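Local atomic coordinates of alginate lyase (Aplysia kurodai, PDB entry 5GMT), a protein that cleaves alginate, the brown-algal polyuronate, as a polysaccharide lyase of family 14 with specificity for polymannuronate. Residues Phe62-Ser67 with Pro258-Ser263; Glu102-Gly107 with Leu141-Asp146; Tyr154-Gln159 with His228-Asn233; Val198-Val203 with His237-Met242. All blocks are in the same frame, centred on the assembly; numbering follows the deposited sequence.

How the interactions relate
Interactions 1 and 2 lie at one end of the two-sheet sandwich, and interactions 3 and 4 at the other; the centres of interactions 1 and 4 are about 33 Å apart. Interaction 1 joins two strands of one sheet through main-chain bonds, interactions 3 and 4 connect elements of different sheets, and interaction 2 sets a loop crossing between the sheets against a strand of one. Interaction 4 is a buried contact of aliphatic side chains, interaction 2 an aromatic one with a more exposed rim, interaction 3 a largely polar junction. Neighbouring contacts are themselves tied: Asn103 and Glu102 bind the main chain of 258-263, and Asn201 receives the N-H of Met231.

Interaction 1: Phe62-Ser67 with Pro258-Ser263; sequences FYEKGS and PNDCYS
The ring of Phe62 carries the main-chain N of Glu64 over the centre of one face, while OD1 of Asp260 lies at its edge. Beside it, the Tyr262 ring points the same way and receives Phe62 CD1 over one face, 3.4 Å from Tyr262 CE2; the planes are 32° apart and the rings meet at a slant. The Tyr63 ring, on the other side of the sheet, turns its edge to the 258-263 strand, with Cys261 O and Ser263 OG near its plane; Cys261 SG makes an oblique sulfur-aromatic contact, 3.8 Å from Tyr63 CD2. The Tyr63 hydroxyl reaches Ser263 OG in a 2.7 Å hydrogen bond and is also bonded to Thr246. A phenylalanine here would remove that hydroxyl and would probably leave Ser263 and Thr246 without their shared partner, where Tyr63 and Ser263 are buried.

Between the two faces, the main chains of Tyr63 and Cys261 form a hydrogen-bonded antiparallel pair: Tyr63 N gives to Cys261 O at 2.9 Å, and Cys261 N to Tyr63 O at 3.1 Å. Where the strand ends, Lys65 N points almost straight (176°) at Asp260 OD1, 2.8 Å away, meeting it from above the carboxylate plane. The extended Lys65 chain runs past Pro258 O to a water 2.8 Å from its NZ, which also binds Asn259 OD1, while Asn259 ND2 gives to Asn103 O. Lys65 is the second residue of the type II turn Glu64-Ser67, closed by Ser67 N and OG on Glu64 O.

Strand 58-63 is flanked by 47-50 as well as by 261-272, which bonds onward to strand 92-102 through Tyr262 and Glu102.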
# COMPACT_ATOMS: atom_id res chain seq x y z
N PHE A 62 8.09 12.13 6.79
CA PHE A 62 8.94 12.11 7.96
C PHE A 62 8.28 11.32 9.10
O PHE A 62 7.12 11.56 9.42
CB PHE A 62 9.22 13.55 8.40
CG PHE A 62 9.85 13.66 9.75
CD1 PHE A 62 11.05 13.03 10.02
CD2 PHE A 62 9.25 14.42 10.74
CE1 PHE A 62 11.65 13.14 11.26
CE2 PHE A 62 9.84 14.54 11.99
CZ PHE A 62 11.04 13.91 12.25
N TYR A 63 9.02 10.37 9.67
CA TYR A 63 8.58 9.65 10.86
C TYR A 63 9.52 10.01 12.00
O TYR A 63 10.70 9.64 12.00
CB TYR A 63 8.58 8.13 10.67
CG TYR A 63 8.17 7.62 9.30
CD1 TYR A 63 6.89 7.09 9.08
CD2 TYR A 63 9.07 7.63 8.25
CE1 TYR A 63 6.54 6.62 7.82
CE2 TYR A 63 8.73 7.17 7.00
CZ TYR A 63 7.46 6.66 6.79
OH TYR A 63 7.13 6.19 5.55
N GLU A 64 8.99 10.73 12.97
CA GLU A 64 9.77 11.14 14.11
C GLU A 64 10.17 9.93 14.94
O GLU A 64 9.40 8.98 15.07
CB GLU A 64 8.97 12.12 14.94
CG GLU A 64 9.74 12.81 16.01
CD GLU A 64 9.18 14.20 16.25
OE1 GLU A 64 9.97 15.16 16.21
OE2 GLU A 64 7.94 14.30 16.44
N LYS A 65 11.37 9.97 15.51
CA LYS A 65 11.81 8.95 16.46
C LYS A 65 10.74 8.77 17.52
O LYS A 65 10.22 9.75 18.06
CB LYS A 65 13.15 9.35 17.09
CG LYS A 65 13.73 8.32 18.05
CD LYS A 65 15.16 8.69 18.45
CE LYS A 65 15.75 7.63 19.37
NZ LYS A 65 17.20 7.87 19.63
N GLY A 66 10.35 7.52 17.78
CA GLY A 66 9.34 7.25 18.80
C GLY A 66 7.92 7.18 18.27
O GLY A 66 6.99 6.80 18.99
N SER A 67 7.72 7.56 17.02
CA SER A 67 6.35 7.65 16.49
C SER A 67 5.81 6.29 16.06
O SER A 67 6.56 5.40 15.67
CB SER A 67 6.27 8.64 15.32
OG SER A 67 6.96 8.17 14.18
N PRO A 258 12.57 3.61 15.70
CA PRO A 258 13.83 3.70 16.44
C PRO A 258 14.60 4.97 16.11
O PRO A 258 15.32 5.48 16.97
CB PRO A 258 14.60 2.44 16.00
CG PRO A 258 13.94 1.99 14.75
CD PRO A 258 12.50 2.40 14.86
N ASN A 259 14.41 5.50 14.90
CA ASN A 259 15.12 6.69 14.44
C ASN A 259 14.20 7.78 13.89
O ASN A 259 13.10 7.51 13.43
CB ASN A 259 16.11 6.33 13.33
CG ASN A 259 17.05 5.19 13.70
OD1 ASN A 259 17.45 5.03 14.84
ND2 ASN A 259 17.42 4.41 12.69
N ASP A 260 14.68 9.02 13.92
CA ASP A 260 14.18 10.02 13.00
C ASP A 260 14.50 9.51 11.60
O ASP A 260 15.67 9.28 11.27
CB ASP A 260 14.83 11.39 13.25
CG ASP A 260 14.43 11.99 14.59
OD1 ASP A 260 13.22 12.01 14.90
OD2 ASP A 260 15.32 12.42 15.35
N CYS A 261 13.48 9.30 10.77
CA CYS A 261 13.73 8.70 9.46
C CYS A 261 12.73 9.22 8.43
O CYS A 261 11.74 9.88 8.76
CB CYS A 261 13.68 7.18 9.55
SG CYS A 261 12.10 6.55 10.20
N TYR A 262 13.03 8.92 7.16
CA TYR A 262 12.30 9.52 6.05
C TYR A 262 12.09 8.54 4.91
O TYR A 262 12.98 7.76 4.55
CB TYR A 262 13.05 10.74 5.49
CG TYR A 262 13.49 11.76 6.50
CD1 TYR A 262 14.62 11.56 7.28
CD2 TYR A 262 12.79 12.96 6.65
CE1 TYR A 262 15.03 12.51 8.19
CE2 TYR A 262 13.20 13.92 7.56
CZ TYR A 262 14.32 13.68 8.33
OH TYR A 262 14.74 14.62 9.23
N SER A 263 10.92 8.62 4.30
CA SER A 263 10.70 7.91 3.07
C SER A 263 10.45 8.92 1.96
O SER A 263 9.97 10.03 2.21
CB SER A 263 9.54 6.91 3.18
OG SER A 263 8.34 7.55 3.57
O HOH W 1 18.03 6.78 17.16

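Interaction 2: Glu102-Gly107 with Leu141-Asp146; sequences ENFGFG and LMWRKD
A cis peptide bond before Gly105, with positive phi at Gly105 and again at Gly107, folds the loop 102-107 so that Phe104 and Phe106 direct their side chains at the end of strand 136-143. Their common target is the indole of Trp143, whose CG takes the crowded position between the backbone N and the carbonyl carbon (chi1 72°). Phe104 comes in edge-first, its CE2 3.8 Å from Trp143 CZ2 over the six-membered ring, the planes nearly perpendicular at 85°. Phe106 does likewise over the five-membered ring, with its CD1 3.6 Å from Trp143 CD1 and the planes at 65°. Two T-shaped contacts thus divide the indole between them. Trp143 NE1 gives to a lone pair of Phe106 O at 2.8 Å in a bent bond near the ring plane, which with the two ring contacts restrains the rotation of the indole. Gly107 O meets Lys145 CA at 3.5 Å and accepts from a water that also receives Asp146 N. Phe248 adds another edge-to-face partner to Trp143, and Phe101 meets both phenylalanines. The result is an aromatic cluster closing one end of a sandwich of two antiparallel sheets, consistent with the jelly-roll architecture of the concanavalin-like clan.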
# COMPACT_ATOMS: atom_id res chain seq x y z
N GLU A 102 15.23 6.13 4.15
CA GLU A 102 16.39 6.83 4.71
C GLU A 102 16.46 6.69 6.23
O GLU A 102 15.55 7.13 6.94
CB GLU A 102 16.36 8.31 4.32
CG GLU A 102 17.52 9.10 4.88
CD GLU A 102 17.40 10.57 4.58
OE1 GLU A 102 17.19 10.91 3.40
OE2 GLU A 102 17.49 11.38 5.53
N ASN A 103 17.53 6.05 6.70
CA ASN A 103 17.80 5.85 8.13
C ASN A 103 16.83 4.87 8.81
O ASN A 103 16.41 5.08 9.95
CB ASN A 103 17.79 7.19 8.88
CG ASN A 103 18.64 7.15 10.13
OD1 ASN A 103 19.63 6.43 10.19
ND2 ASN A 103 18.24 7.91 11.14
N PHE A 104 16.48 3.80 8.10
CA PHE A 104 15.70 2.70 8.66
C PHE A 104 16.63 1.59 9.15
O PHE A 104 17.45 1.11 8.37
CB PHE A 104 14.73 2.14 7.61
CG PHE A 104 13.52 3.01 7.35
CD1 PHE A 104 13.66 4.26 6.78
CD2 PHE A 104 12.24 2.56 7.65
CE1 PHE A 104 12.54 5.06 6.53
CE2 PHE A 104 11.12 3.35 7.41
CZ PHE A 104 11.28 4.59 6.85
N GLY A 105 16.50 1.16 10.40
CA GLY A 105 15.51 1.69 11.33
C GLY A 105 14.11 1.14 11.13
O GLY A 105 13.14 1.86 11.38
N PHE A 106 13.97 -0.11 10.69
CA PHE A 106 12.64 -0.64 10.35
C PHE A 106 11.81 -1.01 11.58
O PHE A 106 10.60 -1.24 11.47
CB PHE A 106 12.77 -1.87 9.44
CG PHE A 106 13.30 -1.55 8.06
CD1 PHE A 106 12.45 -1.03 7.10
CD2 PHE A 106 14.63 -1.78 7.73
CE1 PHE A 106 12.92 -0.73 5.83
CE2 PHE A 106 15.11 -1.48 6.47
CZ PHE A 106 14.26 -0.96 5.51
N GLY A 107 12.45 -1.05 12.74
CA GLY A 107 11.76 -1.42 13.97
C GLY A 107 11.11 -2.79 13.83
O GLY A 107 11.77 -3.75 13.43
N LEU A 141 1.04 -2.63 1.44
CA LEU A 141 2.22 -3.43 1.77
C LEU A 141 2.61 -3.08 3.20
O LEU A 141 2.16 -2.06 3.75
CB LEU A 141 3.36 -3.16 0.79
CG LEU A 141 3.41 -3.92 -0.54
CD1 LEU A 141 2.16 -3.67 -1.35
CD2 LEU A 141 4.66 -3.50 -1.34
N MET A 142 3.42 -3.92 3.82
CA MET A 142 4.02 -3.56 5.09
C MET A 142 5.49 -3.92 5.06
O MET A 142 5.88 -4.82 4.32
CB MET A 142 3.34 -4.27 6.27
CG MET A 142 2.15 -3.53 6.85
SD MET A 142 1.65 -4.15 8.48
CE MET A 142 3.07 -3.75 9.47
N TRP A 143 6.30 -3.20 5.83
CA TRP A 143 7.61 -3.73 6.18
C TRP A 143 7.49 -4.33 7.56
O TRP A 143 6.50 -4.11 8.28
CB TRP A 143 8.72 -2.66 6.12
CG TRP A 143 8.71 -1.63 7.23
CD1 TRP A 143 9.25 -1.76 8.48
CD2 TRP A 143 8.15 -0.32 7.16
NE1 TRP A 143 9.04 -0.60 9.20
CE2 TRP A 143 8.38 0.30 8.41
CE3 TRP A 143 7.48 0.40 6.16
CZ2 TRP A 143 7.95 1.60 8.69
CZ3 TRP A 143 7.06 1.69 6.44
CH2 TRP A 143 7.30 2.28 7.70
N ARG A 144 8.48 -5.13 7.91
CA ARG A 144 8.50 -5.79 9.19
C ARG A 144 9.90 -5.69 9.75
O ARG A 144 10.74 -4.94 9.22
CB ARG A 144 8.07 -7.25 9.07
CG ARG A 144 6.60 -7.46 8.70
CD ARG A 144 5.69 -7.24 9.90
NE ARG A 144 4.27 -7.36 9.54
CZ ARG A 144 3.26 -7.17 10.39
NH1 ARG A 144 2.00 -7.28 9.98
NH2 ARG A 144 3.51 -6.87 11.66
N LYS A 145 10.14 -6.42 10.83
CA LYS A 145 11.47 -6.59 11.38
C LYS A 145 12.51 -6.80 10.28
O LYS A 145 12.28 -7.58 9.36
CB LYS A 145 11.45 -7.78 12.34
CG LYS A 145 12.77 -8.15 12.92
CD LYS A 145 12.70 -9.53 13.59
CE LYS A 145 11.44 -9.67 14.44
NZ LYS A 145 11.33 -11.02 15.06
N ASP A 146 13.63 -6.09 10.38
CA ASP A 146 14.75 -6.22 9.44
C ASP A 146 14.40 -5.86 7.99
O ASP A 146 15.12 -6.21 7.06
CB ASP A 146 15.31 -7.65 9.49
CG ASP A 146 15.74 -8.07 10.89
OD1 ASP A 146 16.28 -7.20 11.63
OD2 ASP A 146 15.53 -9.24 11.27
O HOH W 2 14.21 -4.04 12.28

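Interaction 3: Tyr154-Gln159 with His228-Asn233; sequences YIPTNQ and HLRMRN
Two loops at one end of the sandwich are clasped here by side-chain amides: 154-159, which holds an inverse gamma turn centred on Asn158, and 228-233, which leaves its strand through a G1 beta bulge at His228 and Leu229, facing Gly208. The first loop follows a strand of one sheet and the second a strand of the other, so the clasp spans both layers.

Gln159 imitates a strand neighbour. Bent at chi2, it brings its amide against the main chain of Arg230, with OE1 accepting Arg230 N at 3.0 Å and NE2 giving to Arg230 O at 2.9 Å. The other hydrogen of NE2 goes to Pro156 O at 2.8 Å, lying in the amide plane, so three bonds to protein atoms, besides a water on OE1, fix the orientation of this amide. A second pairing joins Asn158 and Asn233 tip to tip: Asn158 ND2 gives to Asn233 OD1 at 2.9 Å, and Asn233 ND2 gives back to Asn158 OD1 at 3.0 Å. Each donor sits on a lone pair, although the two amides are 34° apart. Across Asn158 runs Arg230, whose chain bends at chi3 to lay NH1 on Asn158 O, only 2.5 Å away and in the guanidinium plane; the positive charge would be expected to polarise that carbonyl.

Pro156 packs its ring against the 228-233 main chain, with CD 3.3 Å from Met231 O. The N-H of Met231 is held by Asn201. At the strand end, one water donates both to Gln159 OE1 and to His228 O, lying 2.6 Å from the latter.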
# COMPACT_ATOMS: atom_id res chain seq x y z
N TYR A 154 -6.54 -6.53 4.05
CA TYR A 154 -7.88 -6.57 4.62
C TYR A 154 -8.80 -7.14 3.55
O TYR A 154 -9.10 -6.49 2.56
CB TYR A 154 -8.34 -5.18 5.06
CG TYR A 154 -7.80 -4.76 6.40
CD1 TYR A 154 -6.43 -4.58 6.61
CD2 TYR A 154 -8.66 -4.55 7.48
CE1 TYR A 154 -5.93 -4.21 7.84
CE2 TYR A 154 -8.16 -4.18 8.72
CZ TYR A 154 -6.81 -4.00 8.90
OH TYR A 154 -6.31 -3.64 10.13
N ILE A 155 -9.23 -8.39 3.75
CA ILE A 155 -10.05 -9.08 2.76
C ILE A 155 -11.16 -9.81 3.51
O ILE A 155 -11.09 -9.97 4.72
CB ILE A 155 -9.19 -10.06 1.92
CG1 ILE A 155 -8.29 -10.88 2.84
CG2 ILE A 155 -8.33 -9.29 0.94
CD1 ILE A 155 -7.36 -11.89 2.10
N PRO A 156 -12.22 -10.22 2.80
CA PRO A 156 -13.36 -10.89 3.47
C PRO A 156 -12.96 -12.12 4.30
O PRO A 156 -11.97 -12.79 4.04
CB PRO A 156 -14.25 -11.30 2.29
CG PRO A 156 -13.99 -10.25 1.26
CD PRO A 156 -12.52 -9.90 1.39
N THR A 157 -13.75 -12.41 5.33
CA THR A 157 -13.41 -13.53 6.19
C THR A 157 -13.59 -14.89 5.51
O THR A 157 -13.00 -15.87 5.94
CB THR A 157 -14.25 -13.51 7.49
OG1 THR A 157 -15.64 -13.65 7.17
CG2 THR A 157 -14.05 -12.19 8.23
N ASN A 158 -14.38 -14.95 4.44
CA ASN A 158 -14.63 -16.25 3.81
C ASN A 158 -13.59 -16.57 2.72
O ASN A 158 -13.89 -16.58 1.53
CB ASN A 158 -16.06 -16.32 3.24
CG ASN A 158 -16.35 -15.26 2.20
OD1 ASN A 158 -15.92 -14.12 2.32
ND2 ASN A 158 -17.10 -15.64 1.17
N GLN A 159 -12.38 -16.86 3.15
CA GLN A 159 -11.34 -17.26 2.21
C GLN A 159 -11.44 -18.76 1.95
O GLN A 159 -12.27 -19.44 2.55
CB GLN A 159 -9.96 -16.89 2.76
CG GLN A 159 -9.77 -15.40 2.96
CD GLN A 159 -9.86 -14.62 1.65
OE1 GLN A 159 -9.31 -15.03 0.62
NE2 GLN A 159 -10.57 -13.51 1.68
N HIS A 228 -5.26 -17.53 -5.20
CA HIS A 228 -6.43 -18.10 -4.55
C HIS A 228 -6.97 -17.20 -3.43
O HIS A 228 -7.19 -17.66 -2.30
CB HIS A 228 -6.10 -19.49 -4.03
CG HIS A 228 -5.67 -20.42 -5.12
ND1 HIS A 228 -4.72 -21.40 -4.94
CD2 HIS A 228 -6.05 -20.50 -6.42
CE1 HIS A 228 -4.54 -22.06 -6.07
NE2 HIS A 228 -5.33 -21.53 -6.99
N LEU A 229 -7.18 -15.93 -3.78
CA LEU A 229 -7.73 -14.94 -2.86
C LEU A 229 -9.16 -14.55 -3.20
O LEU A 229 -9.55 -14.54 -4.37
CB LEU A 229 -6.89 -13.67 -2.88
CG LEU A 229 -5.43 -13.81 -2.46
CD1 LEU A 229 -4.80 -12.41 -2.42
CD2 LEU A 229 -5.29 -14.52 -1.12
N ARG A 230 -9.92 -14.21 -2.17
CA ARG A 230 -11.22 -13.59 -2.34
C ARG A 230 -11.14 -12.14 -1.84
O ARG A 230 -10.75 -11.91 -0.69
CB ARG A 230 -12.29 -14.36 -1.56
CG ARG A 230 -13.60 -13.62 -1.48
CD ARG A 230 -14.70 -14.52 -0.98
NE ARG A 230 -15.12 -15.47 -1.99
CZ ARG A 230 -15.24 -16.78 -1.80
NH1 ARG A 230 -14.98 -17.31 -0.62
NH2 ARG A 230 -15.64 -17.56 -2.79
N MET A 231 -11.46 -11.19 -2.72
CA MET A 231 -11.48 -9.77 -2.34
C MET A 231 -12.90 -9.26 -2.16
O MET A 231 -13.14 -8.30 -1.43
CB MET A 231 -10.77 -8.92 -3.40
CG MET A 231 -9.26 -9.11 -3.47
SD MET A 231 -8.85 -10.59 -4.40
CE MET A 231 -7.16 -10.17 -4.92
N ARG A 232 -13.85 -9.88 -2.86
CA ARG A 232 -15.21 -9.36 -2.86
C ARG A 232 -16.24 -10.50 -2.89
O ARG A 232 -15.94 -11.60 -3.36
CB ARG A 232 -15.41 -8.44 -4.05
CG ARG A 232 -15.10 -9.13 -5.36
CD ARG A 232 -15.46 -8.29 -6.58
NE ARG A 232 -15.24 -9.05 -7.80
CZ ARG A 232 -15.69 -8.69 -9.00
NH1 ARG A 232 -16.41 -7.59 -9.14
NH2 ARG A 232 -15.44 -9.46 -10.05
N ASN A 233 -17.43 -10.22 -2.38
CA ASN A 233 -18.52 -11.21 -2.43
C ASN A 233 -19.69 -10.74 -3.27
O ASN A 233 -20.70 -11.44 -3.39
CB ASN A 233 -19.01 -11.56 -1.02
CG ASN A 233 -18.08 -12.51 -0.31
OD1 ASN A 233 -17.90 -13.66 -0.73
ND2 ASN A 233 -17.48 -12.04 0.77
O HOH W 3 -8.74 -17.41 -0.24

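Interaction 4: Val198-Val203 with His237-Met242; sequences VHINTV and HHLRGM
From CB, the Ile200 side chain divides into two branches that serve different parts of the 237-242 segment. CG2, anti to the carbonyl carbon, comes to rest against Leu239, 3.9 Å from its CG and 4.0 Å from its CD1. The other branch starts in the crowded position, with CG1 between the backbone N and the carbonyl carbon (chi1 60°), and then runs straight out. Its tip, CD1, passes along the main chain leading into strand 238-247, 3.8 Å from His237 O and 3.9 Å from His238 CA. Ile200 and Leu239 slide past one another in opposite directions, lying alongside each other.

Leu239 also meets Val198: CD1 lies 3.7 Å from Val198 O, and CD2 is 4.0 Å from Val198 CG1, the two side chains crossing obliquely. No hydrogen bond joins the segments; the fit is van der Waals packing, of aliphatic groups on one another and on two main-chain carbonyls. An alanine here in place of Ile200 would remove both branches and would probably loosen the packing against Leu239 and the His237-His238 backbone. Phe137 of strand 136-143 touches both Ile200 and Leu239, while Met93 of strand 92-102 also meets Leu239.

Strands 191-199 and 238-247 belong to opposite sheets, so this interdigitation of branched aliphatic side chains is the face-to-face core packing of a beta sandwich, as expected for a concanavalin-like jelly roll.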
# COMPACT_ATOMS: atom_id res chain seq x y z
N VAL A 198 -2.97 -6.56 -9.14
CA VAL A 198 -4.10 -7.12 -8.44
C VAL A 198 -5.20 -7.50 -9.41
O VAL A 198 -5.64 -6.66 -10.20
CB VAL A 198 -4.69 -6.13 -7.40
CG1 VAL A 198 -5.93 -6.74 -6.73
CG2 VAL A 198 -3.65 -5.75 -6.36
N HIS A 199 -5.63 -8.75 -9.37
CA HIS A 199 -6.79 -9.19 -10.14
C HIS A 199 -7.81 -9.70 -9.14
O HIS A 199 -7.56 -10.69 -8.45
CB HIS A 199 -6.42 -10.27 -11.17
CG HIS A 199 -5.53 -9.78 -12.26
ND1 HIS A 199 -5.87 -9.88 -13.60
CD2 HIS A 199 -4.34 -9.14 -12.23
CE1 HIS A 199 -4.92 -9.34 -14.33
NE2 HIS A 199 -3.97 -8.89 -13.53
N ILE A 200 -8.96 -9.03 -9.04
CA ILE A 200 -9.90 -9.41 -8.00
C ILE A 200 -10.64 -10.65 -8.46
O ILE A 200 -10.65 -10.98 -9.65
CB ILE A 200 -10.89 -8.26 -7.65
CG1 ILE A 200 -11.72 -7.83 -8.86
CG2 ILE A 200 -10.14 -7.07 -7.07
CD1 ILE A 200 -12.67 -6.66 -8.51
N ASN A 201 -11.22 -11.37 -7.51
CA ASN A 201 -11.86 -12.65 -7.79
C ASN A 201 -13.14 -12.56 -8.59
O ASN A 201 -13.86 -11.55 -8.56
CB ASN A 201 -12.16 -13.37 -6.48
CG ASN A 201 -13.11 -12.59 -5.59
OD1 ASN A 201 -12.76 -11.53 -5.08
ND2 ASN A 201 -14.34 -13.11 -5.41
N THR A 202 -13.42 -13.63 -9.31
CA THR A 202 -14.78 -13.89 -9.77
C THR A 202 -15.66 -14.02 -8.54
O THR A 202 -15.30 -14.72 -7.60
CB THR A 202 -14.86 -15.18 -10.58
OG1 THR A 202 -13.83 -15.17 -11.58
CG2 THR A 202 -16.23 -15.33 -11.24
N VAL A 203 -16.80 -13.34 -8.53
CA VAL A 203 -17.72 -13.48 -7.41
C VAL A 203 -18.14 -14.94 -7.33
O VAL A 203 -18.46 -15.55 -8.35
CB VAL A 203 -18.93 -12.53 -7.55
CG1 VAL A 203 -19.96 -12.79 -6.46
CG2 VAL A 203 -18.45 -11.09 -7.47
N HIS A 237 -18.51 -4.50 -6.35
CA HIS A 237 -17.18 -4.11 -5.85
C HIS A 237 -16.13 -4.17 -6.95
O HIS A 237 -16.06 -5.14 -7.71
CB HIS A 237 -16.73 -5.00 -4.69
CG HIS A 237 -17.53 -4.83 -3.44
ND1 HIS A 237 -17.19 -5.43 -2.24
CD2 HIS A 237 -18.66 -4.13 -3.19
CE1 HIS A 237 -18.06 -5.10 -1.32
NE2 HIS A 237 -18.98 -4.32 -1.86
N HIS A 238 -15.29 -3.13 -7.01
CA HIS A 238 -14.19 -3.09 -7.98
C HIS A 238 -12.97 -2.40 -7.37
O HIS A 238 -13.04 -1.87 -6.27
CB HIS A 238 -14.62 -2.36 -9.25
CG HIS A 238 -15.85 -2.94 -9.89
ND1 HIS A 238 -15.82 -4.09 -10.66
CD2 HIS A 238 -17.14 -2.55 -9.86
CE1 HIS A 238 -17.04 -4.37 -11.08
NE2 HIS A 238 -17.86 -3.45 -10.61
N LEU A 239 -11.86 -2.42 -8.09
CA LEU A 239 -10.67 -1.70 -7.63
C LEU A 239 -10.91 -0.21 -7.83
O LEU A 239 -11.47 0.19 -8.85
CB LEU A 239 -9.43 -2.16 -8.40
CG LEU A 239 -8.89 -3.51 -7.93
CD1 LEU A 239 -8.17 -4.22 -9.07
CD2 LEU A 239 -7.96 -3.30 -6.73
N ARG A 240 -10.50 0.60 -6.85
CA ARG A 240 -10.82 2.03 -6.88
C ARG A 240 -9.58 2.92 -7.03
O ARG A 240 -9.68 4.04 -7.53
CB ARG A 240 -11.58 2.42 -5.62
CG ARG A 240 -12.91 1.67 -5.42
CD ARG A 240 -13.90 1.98 -6.55
NE ARG A 240 -15.13 1.20 -6.41
CZ ARG A 240 -15.99 0.98 -7.39
NH1 ARG A 240 -15.78 1.51 -8.59
NH2 ARG A 240 -17.06 0.22 -7.17
N GLY A 241 -8.42 2.43 -6.60
CA GLY A 241 -7.24 3.26 -6.68
C GLY A 241 -6.21 2.94 -5.63
O GLY A 241 -6.14 1.81 -5.16
N MET A 242 -5.42 3.95 -5.24
CA MET A 242 -4.30 3.75 -4.33
C MET A 242 -4.64 4.19 -2.92
O MET A 242 -5.14 5.30 -2.70
CB MET A 242 -3.07 4.53 -4.80
CG MET A 242 -1.88 4.38 -3.83
SD MET A 242 -0.43 5.36 -4.24
CE MET A 242 -1.10 7.01 -4.26